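Local structure of putative methylthioribose-1-phosphate isomerase (Archaeoglobus fulgidus, 1T5O) at residues L50-A53 with G54-I58; L119-A122 with E123-E127; D214-V217 with G218-M221; E283-R286 with E287-I290. The protein probably catalyses the interconversion of 5-methylthioribose 1-phosphate and 5-methylthioribulose 1-phosphate, a step in methionine biosynthesis. All coordinates share one frame; numbering follows the deposited sequence.

Interaction 1 (L50-A53 with G54-I58)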
loop_
_atom_site.group_PDB
_atom_site.type_symbol
_atom_site.label_atom_id
_atom_site.label_comp_id
_atom_site.label_asym_id
_atom_site.label_seq_id
_atom_site.Cartn_x
_atom_site.Cartn_y
_atom_site.Cartn_z
ATOM N N LEU A 50 -11.526 21.521 9.868
ATOM C CA LEU A 50 -10.524 22.468 10.327
ATOM C C LEU A 50 -11.029 23.888 10.273
ATOM O O LEU A 50 -10.574 24.744 11.042
ATOM C CB LEU A 50 -9.244 22.345 9.503
ATOM C CG LEU A 50 -8.429 21.107 9.855
ATOM C CD1 LEU A 50 -7.219 21.032 8.930
ATOM C CD2 LEU A 50 -7.980 21.171 11.327
ATOM N N GLU A 51 -11.947 24.155 9.346
ATOM C CA GLU A 51 -12.496 25.492 9.244
ATOM C C GLU A 51 -13.364 25.701 10.474
ATOM O O GLU A 51 -13.298 26.740 11.128
ATOM C CB GLU A 51 -13.357 25.664 7.990
ATOM C CG GLU A 51 -13.798 27.114 7.808
ATOM C CD GLU A 51 -14.918 27.264 6.812
ATOM O OE1 GLU A 51 -15.440 26.232 6.357
ATOM O OE2 GLU A 51 -15.294 28.409 6.494
ATOM N N ALA A 52 -14.183 24.696 10.773
ATOM C CA ALA A 52 -15.058 24.756 11.931
ATOM C C ALA A 52 -14.209 24.813 13.208
ATOM O O ALA A 52 -14.587 25.469 14.186
ATOM C CB ALA A 52 -16.000 23.529 11.938
ATOM N N ALA A 53 -13.060 24.138 13.202
ATOM C CA ALA A 53 -12.176 24.168 14.367
ATOM C C ALA A 53 -11.663 25.599 14.578
ATOM O O ALA A 53 -11.626 26.104 15.707
ATOM C CB ALA A 53 -10.995 23.217 14.174
ATOM N N GLY A 54 -11.261 26.244 13.483
ATOM C CA GLY A 54 -10.782 27.611 13.561
ATOM C C GLY A 54 -11.829 28.549 14.144
ATOM O O GLY A 54 -11.521 29.346 15.030
ATOM N N ALA A 55 -13.064 28.454 13.650
ATOM C CA ALA A 55 -14.163 29.305 14.124
ATOM C C ALA A 55 -14.573 29.006 15.561
ATOM O O ALA A 55 -14.767 29.922 16.352
ATOM C CB ALA A 55 -15.378 29.167 13.202
ATOM N N TYR A 56 -14.730 27.731 15.900
ATOM C CA TYR A 56 -15.109 27.394 17.270
ATOM C C TYR A 56 -13.962 27.789 18.186
ATOM O O TYR A 56 -14.174 28.067 19.367
ATOM C CB TYR A 56 -15.389 25.898 17.422
ATOM C CG TYR A 56 -16.730 25.465 16.868
ATOM C CD1 TYR A 56 -17.908 26.122 17.235
ATOM C CD2 TYR A 56 -16.829 24.366 16.023
ATOM C CE1 TYR A 56 -19.158 25.681 16.771
ATOM C CE2 TYR A 56 -18.060 23.913 15.558
ATOM C CZ TYR A 56 -19.216 24.566 15.931
ATOM O OH TYR A 56 -20.427 24.106 15.465
ATOM N N GLY A 57 -12.750 27.810 17.626
ATOM C CA GLY A 57 -11.582 28.182 18.406
ATOM C C GLY A 57 -11.754 29.576 18.983
ATOM O O GLY A 57 -11.471 29.801 20.158
ATOM N N ILE A 58 -12.220 30.504 18.144
ATOM C CA ILE A 58 -12.452 31.896 18.533
ATOM C C ILE A 58 -13.589 31.978 19.556
ATOM O O ILE A 58 -13.512 32.757 20.505
ATOM C CB ILE A 58 -12.803 32.770 17.284
ATOM C CG1 ILE A 58 -11.642 32.743 16.276
ATOM C CG2 ILE A 58 -13.172 34.197 17.702
ATOM C CD1 ILE A 58 -10.258 33.120 16.847
#

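Interaction 2 (L119-A122 with E123-E127)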
loop_
_atom_site.group_PDB
_atom_site.type_symbol
_atom_site.label_atom_id
_atom_site.label_comp_id
_atom_site.label_asym_id
_atom_site.label_seq_id
_atom_site.Cartn_x
_atom_site.Cartn_y
_atom_site.Cartn_z
ATOM N N LEU A 119 -19.522 32.629 18.694
ATOM C CA LEU A 119 -20.175 31.325 18.632
ATOM C C LEU A 119 -21.169 31.204 17.485
ATOM O O LEU A 119 -21.245 30.165 16.822
ATOM C CB LEU A 119 -20.903 31.017 19.954
ATOM C CG LEU A 119 -21.670 29.681 20.007
ATOM C CD1 LEU A 119 -20.775 28.519 19.535
ATOM C CD2 LEU A 119 -22.168 29.424 21.437
ATOM N N ARG A 120 -21.934 32.262 17.259
ATOM C CA ARG A 120 -22.930 32.262 16.201
ATOM C C ARG A 120 -22.314 32.127 14.788
ATOM O O ARG A 120 -22.848 31.411 13.937
ATOM C CB ARG A 120 -23.765 33.537 16.305
ATOM C CG ARG A 120 -24.775 33.717 15.209
ATOM C CD ARG A 120 -25.796 34.774 15.604
ATOM N NE ARG A 120 -26.590 35.230 14.467
ATOM C CZ ARG A 120 -27.541 36.155 14.560
ATOM N NH1 ARG A 120 -27.808 36.710 15.740
ATOM N NH2 ARG A 120 -28.213 36.541 13.477
ATOM N N GLU A 121 -21.200 32.811 14.544
ATOM C CA GLU A 121 -20.534 32.728 13.248
ATOM C C GLU A 121 -19.977 31.304 13.066
ATOM O O GLU A 121 -20.131 30.694 12.013
ATOM C CB GLU A 121 -19.405 33.761 13.174
ATOM C CG GLU A 121 -18.599 33.771 11.865
ATOM C CD GLU A 121 -19.419 34.187 10.644
ATOM O OE1 GLU A 121 -20.601 34.562 10.813
ATOM O OE2 GLU A 121 -18.882 34.145 9.506
ATOM N N ALA A 122 -19.365 30.770 14.118
ATOM C CA ALA A 122 -18.808 29.423 14.071
ATOM C C ALA A 122 -19.903 28.392 13.798
ATOM O O ALA A 122 -19.716 27.475 12.990
ATOM C CB ALA A 122 -18.084 29.100 15.397
ATOM N N GLU A 123 -21.051 28.530 14.462
ATOM C CA GLU A 123 -22.145 27.580 14.246
ATOM C C GLU A 123 -22.723 27.693 12.842
ATOM O O GLU A 123 -23.137 26.694 12.254
ATOM C CB GLU A 123 -23.251 27.779 15.280
ATOM C CG GLU A 123 -22.763 27.528 16.684
ATOM C CD GLU A 123 -23.885 27.277 17.662
ATOM O OE1 GLU A 123 -24.702 28.194 17.884
ATOM O OE2 GLU A 123 -23.945 26.152 18.204
ATOM N N LYS A 124 -22.744 28.906 12.308
ATOM C CA LYS A 124 -23.257 29.134 10.964
ATOM C C LYS A 124 -22.324 28.491 9.930
ATOM O O LYS A 124 -22.782 27.863 8.976
ATOM C CB LYS A 124 -23.372 30.638 10.698
ATOM C CG LYS A 124 -23.727 31.020 9.254
ATOM C CD LYS A 124 -23.499 32.517 9.064
ATOM C CE LYS A 124 -23.847 33.012 7.659
ATOM N NZ LYS A 124 -23.424 34.450 7.532
ATOM N N LEU A 125 -21.020 28.644 10.125
ATOM C CA LEU A 125 -20.056 28.071 9.209
ATOM C C LEU A 125 -20.136 26.546 9.207
ATOM O O LEU A 125 -20.020 25.927 8.153
ATOM C CB LEU A 125 -18.630 28.505 9.561
ATOM C CG LEU A 125 -18.301 29.993 9.409
ATOM C CD1 LEU A 125 -16.853 30.231 9.833
ATOM C CD2 LEU A 125 -18.514 30.442 7.965
ATOM N N ALA A 126 -20.338 25.945 10.380
ATOM C CA ALA A 126 -20.427 24.485 10.469
ATOM C C ALA A 126 -21.709 23.996 9.787
ATOM O O ALA A 126 -21.702 22.990 9.091
ATOM C CB ALA A 126 -20.396 24.025 11.933
ATOM N N GLU A 127 -22.801 24.728 9.992
ATOM C CA GLU A 127 -24.098 24.402 9.407
ATOM C C GLU A 127 -24.036 24.496 7.879
ATOM O O GLU A 127 -24.650 23.698 7.159
ATOM C CB GLU A 127 -25.142 25.394 9.920
ATOM C CG GLU A 127 -26.502 25.246 9.298
ATOM C CD GLU A 127 -27.178 23.952 9.699
ATOM O OE1 GLU A 127 -26.649 23.241 10.586
ATOM O OE2 GLU A 127 -28.242 23.649 9.129
#

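Interaction 3 (D214-V217 with G218-M221)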
loop_
_atom_site.group_PDB
_atom_site.type_symbol
_atom_site.label_atom_id
_atom_site.label_comp_id
_atom_site.label_asym_id
_atom_site.label_seq_id
_atom_site.Cartn_x
_atom_site.Cartn_y
_atom_site.Cartn_z
ATOM N N ASP A 214 -4.218 -0.800 -1.302
ATOM C CA ASP A 214 -4.256 0.151 -2.431
ATOM C C ASP A 214 -3.864 -0.516 -3.745
ATOM O O ASP A 214 -4.442 -0.235 -4.809
ATOM C CB ASP A 214 -3.301 1.344 -2.169
ATOM C CG ASP A 214 -3.537 1.975 -0.822
ATOM O OD1 ASP A 214 -4.716 2.075 -0.441
ATOM O OD2 ASP A 214 -2.556 2.375 -0.155
ATOM N N SER A 215 -2.890 -1.412 -3.658
ATOM C CA SER A 215 -2.390 -2.132 -4.813
ATOM C C SER A 215 -3.445 -3.060 -5.428
ATOM O O SER A 215 -3.308 -3.476 -6.593
ATOM C CB SER A 215 -1.170 -2.973 -4.416
ATOM O OG SER A 215 -1.604 -4.094 -3.642
ATOM N N MET A 216 -4.482 -3.406 -4.661
ATOM C CA MET A 216 -5.526 -4.303 -5.177
ATOM C C MET A 216 -6.494 -3.592 -6.101
ATOM O O MET A 216 -7.422 -4.209 -6.617
ATOM C CB MET A 216 -6.317 -4.958 -4.025
ATOM C CG MET A 216 -5.602 -6.133 -3.387
ATOM S SD MET A 216 -6.241 -6.515 -1.732
ATOM C CE MET A 216 -4.922 -7.501 -1.067
ATOM N N VAL A 217 -6.302 -2.300 -6.319
ATOM C CA VAL A 217 -7.188 -1.581 -7.215
ATOM C C VAL A 217 -7.139 -2.241 -8.602
ATOM O O VAL A 217 -8.129 -2.262 -9.308
ATOM C CB VAL A 217 -6.772 -0.086 -7.354
ATOM C CG1 VAL A 217 -7.737 0.642 -8.295
ATOM C CG2 VAL A 217 -6.824 0.578 -5.969
ATOM N N GLY A 218 -5.977 -2.759 -8.990
ATOM C CA GLY A 218 -5.871 -3.408 -10.290
ATOM C C GLY A 218 -6.719 -4.665 -10.435
ATOM O O GLY A 218 -7.518 -4.781 -11.370
ATOM N N ILE A 219 -6.565 -5.619 -9.516
ATOM C CA ILE A 219 -7.343 -6.837 -9.642
ATOM C C ILE A 219 -8.855 -6.641 -9.507
ATOM O O ILE A 219 -9.641 -7.305 -10.229
ATOM C CB ILE A 219 -6.821 -7.947 -8.677
ATOM C CG1 ILE A 219 -7.349 -9.328 -9.131
ATOM C CG2 ILE A 219 -7.224 -7.639 -7.201
ATOM C CD1 ILE A 219 -6.790 -10.483 -8.276
ATOM N N VAL A 220 -9.290 -5.720 -8.644
ATOM C CA VAL A 220 -10.739 -5.547 -8.500
ATOM C C VAL A 220 -11.370 -5.001 -9.777
ATOM O O VAL A 220 -12.489 -5.395 -10.137
ATOM C CB VAL A 220 -11.156 -4.672 -7.239
ATOM C CG1 VAL A 220 -10.771 -5.398 -5.944
ATOM C CG2 VAL A 220 -10.509 -3.277 -7.275
ATOM N N MET A 221 -10.667 -4.115 -10.487
ATOM C CA MET A 221 -11.225 -3.606 -11.737
ATOM C C MET A 221 -11.093 -4.646 -12.816
ATOM O O MET A 221 -11.961 -4.787 -13.667
ATOM C CB MET A 221 -10.551 -2.306 -12.157
ATOM C CG MET A 221 -10.913 -1.184 -11.201
ATOM S SD MET A 221 -10.200 0.407 -11.634
ATOM C CE MET A 221 -10.562 1.370 -10.157
HETATM O O HOH W 1 -4.050 -5.765 -8.074
#

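Interaction 4 (E283-R286 with E287-I290)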
loop_
_atom_site.group_PDB
_atom_site.type_symbol
_atom_site.label_atom_id
_atom_site.label_comp_id
_atom_site.label_asym_id
_atom_site.label_seq_id
_atom_site.Cartn_x
_atom_site.Cartn_y
_atom_site.Cartn_z
ATOM N N GLU A 283 6.676 16.647 1.590
ATOM C CA GLU A 283 7.066 15.304 1.975
ATOM C C GLU A 283 6.565 15.120 3.406
ATOM O O GLU A 283 6.635 16.054 4.180
ATOM C CB GLU A 283 8.583 15.189 1.988
ATOM C CG GLU A 283 9.223 14.826 0.672
ATOM C CD GLU A 283 8.986 13.389 0.333
ATOM O OE1 GLU A 283 9.553 12.494 1.015
ATOM O OE2 GLU A 283 8.214 13.162 -0.616
ATOM N N ARG A 284 6.080 13.925 3.742
ATOM C CA ARG A 284 5.612 13.606 5.092
ATOM C C ARG A 284 6.738 12.847 5.790
ATOM O O ARG A 284 7.642 12.329 5.132
ATOM C CB ARG A 284 4.333 12.757 5.048
ATOM C CG ARG A 284 3.082 13.538 4.579
ATOM C CD ARG A 284 2.751 14.745 5.472
ATOM N NE ARG A 284 1.601 15.532 4.993
ATOM C CZ ARG A 284 1.668 16.766 4.472
ATOM N NH1 ARG A 284 2.836 17.391 4.348
ATOM N NH2 ARG A 284 0.562 17.385 4.077
ATOM N N PRO A 285 6.700 12.765 7.129
ATOM C CA PRO A 285 7.730 12.076 7.924
ATOM C C PRO A 285 8.122 10.688 7.410
ATOM O O PRO A 285 7.269 9.842 7.182
ATOM C CB PRO A 285 7.096 11.999 9.315
ATOM C CG PRO A 285 6.258 13.262 9.359
ATOM C CD PRO A 285 5.591 13.221 7.994
ATOM N N ARG A 286 9.415 10.459 7.249
ATOM C CA ARG A 286 9.905 9.177 6.769
ATOM C C ARG A 286 9.544 8.013 7.703
ATOM O O ARG A 286 9.480 6.854 7.269
ATOM C CB ARG A 286 11.427 9.241 6.556
ATOM C CG ARG A 286 12.250 9.564 7.812
ATOM C CD ARG A 286 13.728 9.688 7.477
ATOM N NE ARG A 286 14.335 8.421 7.057
ATOM C CZ ARG A 286 14.789 7.493 7.896
ATOM N NH1 ARG A 286 14.705 7.679 9.210
ATOM N NH2 ARG A 286 15.359 6.391 7.425
ATOM N N GLU A 287 9.269 8.297 8.971
ATOM C CA GLU A 287 8.974 7.181 9.876
ATOM C C GLU A 287 7.641 6.492 9.583
ATOM O O GLU A 287 7.414 5.376 10.032
ATOM C CB GLU A 287 9.040 7.615 11.349
ATOM C CG GLU A 287 7.815 8.316 11.919
ATOM C CD GLU A 287 7.712 8.139 13.442
ATOM O OE1 GLU A 287 7.350 9.118 14.148
ATOM O OE2 GLU A 287 7.985 7.013 13.935
ATOM N N GLU A 288 6.776 7.154 8.816
ATOM C CA GLU A 288 5.486 6.585 8.464
ATOM C C GLU A 288 5.661 5.337 7.601
ATOM O O GLU A 288 4.722 4.558 7.451
ATOM C CB GLU A 288 4.623 7.636 7.723
ATOM C CG GLU A 288 4.252 8.847 8.586
ATOM C CD GLU A 288 3.404 9.886 7.847
ATOM O OE1 GLU A 288 3.222 9.784 6.605
ATOM O OE2 GLU A 288 2.911 10.813 8.523
ATOM N N LEU A 289 6.850 5.152 7.026
ATOM C CA LEU A 289 7.129 3.961 6.202
ATOM C C LEU A 289 8.052 2.955 6.902
ATOM O O LEU A 289 8.228 1.831 6.432
ATOM C CB LEU A 289 7.830 4.351 4.900
ATOM C CG LEU A 289 7.084 4.884 3.667
ATOM C CD1 LEU A 289 6.356 3.756 2.992
ATOM C CD2 LEU A 289 6.143 5.986 4.064
ATOM N N ILE A 290 8.644 3.371 8.015
ATOM C CA ILE A 290 9.625 2.555 8.725
ATOM C C ILE A 290 9.044 1.746 9.885
ATOM O O ILE A 290 9.520 0.664 10.203
ATOM C CB ILE A 290 10.810 3.482 9.201
ATOM C CG1 ILE A 290 11.546 4.012 7.956
ATOM C CG2 ILE A 290 11.808 2.711 10.095
ATOM C CD1 ILE A 290 12.631 5.046 8.233
#

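Interaction 1 (L50-A53 with G54-I58)
G54 takes up the turn begun by L50. Its N donates to L50 O at 2.9 Å, and the donor stands well above the plane of that carbonyl. With no side chain, G54 adds no bulk over the carbonyls of L50 and E51. A55 N donates to E51 O at 3.1 Å in a fairly straight bond of 164°. The A55 methyl group meets helix 111-141 at A122 and L125.

Y56 carries the side-chain part of the contact. Its N donates to A52 O at 2.8 Å. CG lies beside the backbone N (chi1 -77°), which brings the ring back over the preceding turn. Y56 CD2 comes to 3.1 Å from A52 O, and CE2 of the same ring reaches the methyl CB of A52 at 4.2 Å. The rest of the ring extends toward A122 and A126 of helix 111-141, and it also packs on I6 and W8. An alanine here would remove the ring and would be likely to open a gap beside A122 and A126 and to take away the packing on I6 and W8. G57 N closes the next turn on A53 O at 2.8 Å, in a more bent bond of 133°.

This is the regular i to i+4 pattern of helix 47-61. A52, A53, G54, A55 and G57 are small. E51 is the charged exception, with weak, long ion pairs to R100 and R132. The main chain pairs its own polar groups. The chemistry therefore implies a buried helix whose small faces let its neighbours come close.

Interaction 2 (L119-A122 with E123-E127)
CG of L119 sits opposite the backbone N (chi1 178°), while CG of E123 lies beside its own N (chi1 -62°). These settings bring the two side chains together one turn apart. L119 CD1 meets CG of E123 at 3.6 Å, so the aliphatic part of the glutamate does the touching. E123 CG also lies 3.0 Å from L119 O. W8 packs against both residues.

E121 bends at its second torsion and turns its carboxylate along the helix. E121 OE1 passes the K124 chain at CD, 4.0 Å away. The charged ends stay apart: E121 OE1 is 4.3 Å from K124 NZ, beyond a salt bridge. At that distance the attraction is probably modest. The other oxygen, E121 OE2, lies 4.0 Å from L125 CD2, a methyl group. E121 and L125 both also pack on R100 of helix 92-105.

The main chain is regular. E123 N, K124 N, L125 N and A126 N donate in turn to the carbonyl oxygens of L119, R120, E121 and A122. The L125 N to E121 O bond is 2.9 Å long. Outside the two segments, R4 pairs with the carboxylate of E127.

A122, L125 and A126 are buried and face helix 47-61, where they meet A55 and Y56. R120 and K124 are exposed. Apolar residues on one side and charged ones on the other make this an amphipathic alpha-helix, here part of the long helix 111-141 packed against its helical neighbours.

Interaction 3 (D214-V217 with G218-M221)
V217 lays its methyl CG1 against CE, the end of the M221 chain, at 3.5 Å. This is tighter than usual for two carbons. The pair sits at the start of helix 217-222, which follows strand 208-212 in the mainly parallel, Rossmann-like sheet of the family.

The two side chains run side by side and point the same way. M221 has CG beside its backbone N (chi1 -69°) and is extended beyond it, which carries CE back to V217. Its neighbours V253 and A254 lie on helix 247-256. V217 also packs on C186 and L151 of the sheet. An alanine in place of M221 would probably leave a gap between V217 and helix 247-256.

V220 N donates to M216 O at 3.1 Å, and the bond is nearly straight at 168°. The next bond, M221 N to V217 O, is weak at 3.4 Å. CG2 of V220 lies 3.3 Å from V217 O and equally near M216 O, so this methyl group packs against both carbonyl oxygens.

The second subunit packs on this turn: T249 of that chain bonds S215 O, and its Y305 meets M216 and V220. The contact thus belongs to the dimer interface as well as the core.

A water bridges the first turn, donating to S215 O at 2.8 Å and accepting from I219 N at 2.9 Å.

Interaction 4 (E283-R286 with E287-I290)
P285 O receives the N-H of E288 at 3.2 Å. The N-H points fairly straight at the oxygen (163°), but the donor stands above the carbonyl plane. L289 N donates in the same manner to R286 O at 3.1 Å. Both bonds span three residues, and I290 N to E287 O continues the pattern. This is a short, weakly bonded turn of 3-10 type, with bonds from i+3 to i. P285 O also takes a weak bond from N306 ND2.

The E288 side chain reaches back across the proline. Its CG lies beside the backbone N (chi1 -65°), and the extended chain puts E288 OE2 3.6 Å from P285 CD. The other oxygen, E288 OE1, lies 3.5 Å from R284 CB. OE1 has its polar partner in N306 ND2, and E283 OE1 takes a bond from N306 N.

The polar end of R286 finds its partners outside the two segments. Its NH2 donates to the carbonyl oxygens of V302 and L300. The chain bends at its third torsion (chi3 -67°), and I290 CD1 lies over one face of the guanidinium, toward the rim. I290 CD1 is 3.1 Å from R286 NH2.

R284 lies near K244, a predicted substrate-binding residue. The chemistry implies a short turn with few bonds of its own. N306, L300 and V302, which come later in the chain, bond the E288 carboxylate, the P285 carbonyl (weakly) and the R286 guanidinium, while R284 pairs with E282 just before.

Interactions 1 and 2 lie within neighbouring helices, 47-61 and 111-141, which touch directly: A55 CB meets A122 CB at 3.5 Å. The first is buried and mostly small and apolar. The second has one buried side and one charged side. Interaction 3 lies across the chain's centre from both, about 38 Å from interaction 1 between centres. It is also buried, but part of its cover comes from the second subunit. Interaction 4 is the most exposed and polar. Its turn has i to i+3 bonds and outside partners, where interactions 1 and 2 have regular i to i+4 bonds. Its nearest atoms lie about 10 Å from those of interaction 3.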